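PDB 3SON: hypothetical NUDIX hydrolase from Listeria monocytogenes, which is a putative Nudix hydrolase, probably cleaving substrates built of a nucleoside diphosphate linked to another moiety with the aid of a divalent metal ion. Local coordinates for residues A[9-14]-A[33-38]; A[23-28]-A[104-109]. All coordinates share one frame; numbering follows the deposited sequence.

Interaction 1: A[9-14]-A[33-38]; sequences LVIPFI and WQFVAG. With CA (calcium ion), chain C.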
# COMPACT_ATOMS: atom_id res chain seq x y z
N LEU A 9 4.94 10.72 -1.07
CA LEU A 9 6.14 10.11 -0.52
C LEU A 9 7.26 10.45 -1.50
O LEU A 9 7.06 10.44 -2.72
CB LEU A 9 5.99 8.60 -0.35
CG LEU A 9 7.14 7.84 0.33
CD1 LEU A 9 6.91 7.81 1.83
CD2 LEU A 9 7.21 6.42 -0.23
N VAL A 10 8.41 10.82 -0.96
CA VAL A 10 9.59 11.14 -1.80
C VAL A 10 10.87 10.48 -1.28
O VAL A 10 11.23 10.67 -0.11
CB VAL A 10 9.83 12.64 -1.88
CG1 VAL A 10 10.94 12.94 -2.83
CG2 VAL A 10 8.57 13.40 -2.28
N ILE A 11 11.51 9.66 -2.13
CA ILE A 11 12.67 8.87 -1.76
C ILE A 11 13.90 9.57 -2.31
O ILE A 11 14.07 9.64 -3.52
CB ILE A 11 12.61 7.45 -2.35
CG1 ILE A 11 11.35 6.71 -1.86
CG2 ILE A 11 13.88 6.60 -2.02
CD1 ILE A 11 11.15 5.36 -2.52
N PRO A 12 14.76 10.10 -1.44
CA PRO A 12 16.04 10.67 -1.97
C PRO A 12 17.00 9.55 -2.36
O PRO A 12 16.97 8.46 -1.75
CB PRO A 12 16.62 11.40 -0.75
CG PRO A 12 15.54 11.39 0.27
CD PRO A 12 14.74 10.15 0.02
N PHE A 13 17.82 9.74 -3.41
CA PHE A 13 18.86 8.77 -3.74
C PHE A 13 20.10 9.45 -4.31
O PHE A 13 20.04 10.60 -4.77
CB PHE A 13 18.38 7.70 -4.73
CG PHE A 13 18.09 8.23 -6.09
CD1 PHE A 13 16.84 8.77 -6.38
CD2 PHE A 13 19.07 8.23 -7.09
CE1 PHE A 13 16.57 9.26 -7.62
CE2 PHE A 13 18.80 8.70 -8.35
CZ PHE A 13 17.58 9.25 -8.62
N ILE A 14 21.25 8.75 -4.23
CA ILE A 14 22.52 9.27 -4.78
C ILE A 14 23.18 8.14 -5.52
O ILE A 14 23.07 6.98 -5.12
CB ILE A 14 23.50 9.80 -3.72
CG1 ILE A 14 23.72 8.77 -2.62
CG2 ILE A 14 23.00 11.09 -3.10
CD1 ILE A 14 24.69 9.22 -1.52
N TRP A 33 12.15 5.41 11.14
CA TRP A 33 12.88 5.80 9.95
C TRP A 33 11.84 5.91 8.86
O TRP A 33 10.91 5.08 8.78
CB TRP A 33 13.87 4.72 9.56
CG TRP A 33 15.06 4.60 10.41
CD1 TRP A 33 15.23 3.79 11.53
CD2 TRP A 33 16.28 5.37 10.30
NE1 TRP A 33 16.46 3.99 12.07
CE2 TRP A 33 17.13 4.94 11.39
CE3 TRP A 33 16.73 6.37 9.45
CZ2 TRP A 33 18.40 5.46 11.60
CZ3 TRP A 33 18.02 6.88 9.64
CH2 TRP A 33 18.83 6.42 10.72
N GLN A 34 11.89 6.99 8.10
CA GLN A 34 10.92 7.25 7.03
C GLN A 34 11.53 8.04 5.87
O GLN A 34 12.68 8.55 5.91
CB GLN A 34 9.69 8.05 7.57
CG GLN A 34 10.09 9.46 8.09
CD GLN A 34 9.03 10.22 8.88
OE1 GLN A 34 9.35 11.26 9.49
NE2 GLN A 34 7.75 9.80 8.77
N PHE A 35 10.75 8.16 4.81
CA PHE A 35 11.07 9.03 3.69
C PHE A 35 10.41 10.41 3.86
O PHE A 35 9.83 10.69 4.91
CB PHE A 35 10.66 8.36 2.37
CG PHE A 35 11.42 7.08 2.06
CD1 PHE A 35 12.78 7.07 1.99
CD2 PHE A 35 10.73 5.89 1.70
CE1 PHE A 35 13.47 5.88 1.64
CE2 PHE A 35 11.39 4.70 1.41
CZ PHE A 35 12.77 4.69 1.37
N VAL A 36 10.67 11.31 2.90
CA VAL A 36 10.02 12.59 2.83
C VAL A 36 8.53 12.32 2.67
O VAL A 36 8.12 11.48 1.87
CB VAL A 36 10.59 13.44 1.67
CG1 VAL A 36 9.73 14.67 1.35
CG2 VAL A 36 11.99 13.86 1.94
N ALA A 37 7.68 12.99 3.45
CA ALA A 37 6.22 12.71 3.35
C ALA A 37 5.44 13.97 3.66
O ALA A 37 5.87 14.78 4.51
CB ALA A 37 5.80 11.60 4.32
N GLY A 38 4.30 14.14 3.03
CA GLY A 38 3.46 15.28 3.35
C GLY A 38 2.17 15.27 2.60
O GLY A 38 2.06 14.63 1.58
CA CA C . 6.33 16.80 5.56
O HOH W 1 6.09 18.89 5.98
O HOH W 2 4.30 15.75 6.94
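Val10 and Val36 form an antiparallel hydrogen-bonded pair, flanked by the non-hydrogen-bonded pair Leu9 and Ala37, whose CA atoms lie 4.7 Å apart. Val10 N donates to Val36 O at 2.9 Å with an angle of 159° at the hydrogen; the return bond, Val36 N to Val10 O at 3.1 Å, is weak, bent to 134°. The separation grows toward Phe35, where the strand is interrupted: Phe35 CA is 5.7 Å from Ile11 CA.

The side chains of Val10 and Val36 lie side by side and point the same way, with Val10 CB 3.7 Å from Val36 CB. Ala50 and Ser54 of helix 46-58 cover Val10, and Glu53 and Glu57 meet Val36. Phe35 instead turns one face of its ring to Ile11. Atom CG1 of Ile11 sits 3.7 Å from the Phe35 ring centroid, only 10° off the normal, a CH-pi contact over the centre of that face. Further out, CG2 of Ile11 reaches the CE1 and CZ side of that ring. Pro12 CD approaches Phe35 CD1 obliquely, and Ile11 also packs on Ala133 and Leu137 of helix 128-142.

Ala37 O binds the calcium ion at 2.3 Å, joined by Glu53, Glu57 and two waters. Helices on both faces of a mixed sheet, with this carbonyl just before Gly38, where the sequence fits the start of the Nudix box, mark the alpha/beta/alpha sandwich and metal site of Nudix hydrolases.

Interaction 2: A[23-28]-A[104-109]; sequences GVLHRT and VTLSLE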
# COMPACT_ATOMS: atom_id res chain seq x y z
N GLY A 23 18.33 7.58 0.81
CA GLY A 23 18.31 8.46 1.93
C GLY A 23 17.10 8.19 2.85
O GLY A 23 15.96 8.22 2.42
N VAL A 24 17.38 7.76 4.08
CA VAL A 24 16.30 7.56 5.04
C VAL A 24 16.48 8.53 6.19
O VAL A 24 17.60 8.85 6.56
CB VAL A 24 16.24 6.13 5.59
CG1 VAL A 24 16.09 5.13 4.46
CG2 VAL A 24 17.54 5.76 6.33
N LEU A 25 15.35 8.91 6.79
CA LEU A 25 15.31 9.96 7.83
C LEU A 25 14.86 9.39 9.12
O LEU A 25 13.87 8.68 9.15
CB LEU A 25 14.35 11.07 7.41
CG LEU A 25 14.67 11.84 6.10
CD1 LEU A 25 13.47 12.65 5.61
CD2 LEU A 25 15.83 12.80 6.30
N HIS A 26 15.60 9.69 10.19
CA HIS A 26 15.23 9.24 11.47
C HIS A 26 14.51 10.36 12.16
O HIS A 26 14.93 11.51 12.10
CB HIS A 26 16.44 8.84 12.22
CG HIS A 26 16.12 8.19 13.51
ND1 HIS A 26 16.13 8.88 14.69
CD2 HIS A 26 15.82 6.88 13.82
CE1 HIS A 26 15.76 8.04 15.69
NE2 HIS A 26 15.60 6.81 15.16
N ARG A 27 13.37 10.03 12.77
CA ARG A 27 12.60 11.06 13.46
C ARG A 27 13.21 11.55 14.81
O ARG A 27 13.86 10.80 15.58
CB ARG A 27 11.18 10.57 13.73
CG ARG A 27 10.34 10.48 12.45
CD ARG A 27 8.87 10.32 12.84
NE ARG A 27 8.29 11.49 13.54
CZ ARG A 27 7.81 12.54 12.90
NH1 ARG A 27 7.91 12.62 11.57
NH2 ARG A 27 7.28 13.56 13.58
N THR A 28 13.04 12.83 15.07
CA THR A 28 13.48 13.39 16.37
C THR A 28 12.71 12.82 17.54
O THR A 28 13.33 12.52 18.62
CB THR A 28 13.43 14.94 16.37
OG1 THR A 28 14.31 15.41 15.34
CG2 THR A 28 13.83 15.53 17.77
N VAL A 104 22.21 19.46 1.76
CA VAL A 104 21.04 19.03 2.47
C VAL A 104 21.17 19.31 3.98
O VAL A 104 22.20 19.01 4.57
CB VAL A 104 20.83 17.51 2.25
CG1 VAL A 104 19.67 17.01 3.09
CG2 VAL A 104 20.59 17.21 0.74
N THR A 105 20.19 19.98 4.56
CA THR A 105 20.12 20.14 6.03
C THR A 105 18.69 19.77 6.43
O THR A 105 17.74 19.98 5.68
CB THR A 105 20.55 21.56 6.57
OG1 THR A 105 19.65 22.58 6.12
CG2 THR A 105 22.04 21.97 6.12
N LEU A 106 18.52 19.22 7.63
CA LEU A 106 17.20 18.72 8.01
C LEU A 106 16.44 19.74 8.88
O LEU A 106 17.05 20.62 9.41
CB LEU A 106 17.36 17.41 8.75
CG LEU A 106 18.03 16.31 7.94
CD1 LEU A 106 18.17 14.99 8.71
CD2 LEU A 106 17.21 16.16 6.67
N SER A 107 15.12 19.64 8.85
CA SER A 107 14.25 20.37 9.75
C SER A 107 14.26 19.73 11.12
O SER A 107 14.82 18.63 11.32
CB SER A 107 12.81 20.43 9.21
OG SER A 107 12.13 19.20 9.34
N LEU A 108 13.66 20.39 12.09
CA LEU A 108 13.65 19.84 13.43
C LEU A 108 12.90 18.47 13.59
O LEU A 108 13.04 17.80 14.61
CB LEU A 108 13.09 20.85 14.42
CG LEU A 108 13.75 22.23 14.50
CD1 LEU A 108 13.15 23.10 15.61
CD2 LEU A 108 15.26 22.08 14.69
N GLU A 109 12.10 18.09 12.62
CA GLU A 109 11.34 16.85 12.67
C GLU A 109 12.25 15.60 12.65
O GLU A 109 11.81 14.56 13.09
CB GLU A 109 10.39 16.77 11.45
CG GLU A 109 9.25 15.78 11.67
CD GLU A 109 8.11 15.96 10.67
OE1 GLU A 109 7.47 17.04 10.67
OE2 GLU A 109 7.84 15.01 9.90
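The Arg27 chain bends at chi3 (66°), which turns NE out of the extended course, and Glu109 CG stands anti to its backbone N (chi1 -160°); from there the two side chains meet. The resulting salt bridge joins Arg27 NH1 to Glu109 OE2 at 2.9 Å. The two groups are not coplanar: the guanidinium and carboxylate planes are inclined by 47°, and NH1 approaches OE2 from above the carboxylate plane. The aliphatic part takes part too, Glu109 CG lying 3.4 Å from Arg27 NH1, and Glu109 O lies over one face of the guanidinium. Arg27 is further fixed by Asp29, through NE, and by Gln34 OE1, which also accepts from NH1.

Within the Nudix fold this loop leads into strand 110-116, the antiparallel neighbour of strand 20-27, and Thr28 ties the loop to the end of strand 20-27 just beyond the paired region. Thr28 N donates to Glu109 O at 2.9 Å along an almost straight N-H line, and Thr28 OG1 donates to Leu108 O at 2.8 Å. One residue thus grips two successive carbonyls, each from above its plane. The Glu109 side chain comes within about 5 Å of the bound calcium ion, whose protein ligands are Ala37, Glu53 and Glu57.

At the other end of the contact, Leu25 CD2 touches Leu106 CD2 at 3.7 Å, the two side chains crossing at a slant; Leu113 packs on both, and Leu58 of helix 46-58 on Leu106.

How the interactions relate
Interaction 1 is core: all its touching residues are buried, and its centre lies about 2 Å from that of the chain. Interaction 2 is a surface contact, its centre about 12 Å from the chain centre, pinning a loop to a strand end. The chemistry follows: strand pairing and apolar packing in the first, a salt bridge and hydroxyl and amide donors, with one leucine pair at the inner end, in the second. Strand 20-27 neighbours both strands of interaction 1 in one sheet. Gln34 N lies 2.8 Å from Leu25 O, probably hydrogen-bonded, and the Trp33 ring packs on the Val24 side chain. Both contacts approach the calcium ion, interaction 1 by direct ligation, interaction 2 only by proximity.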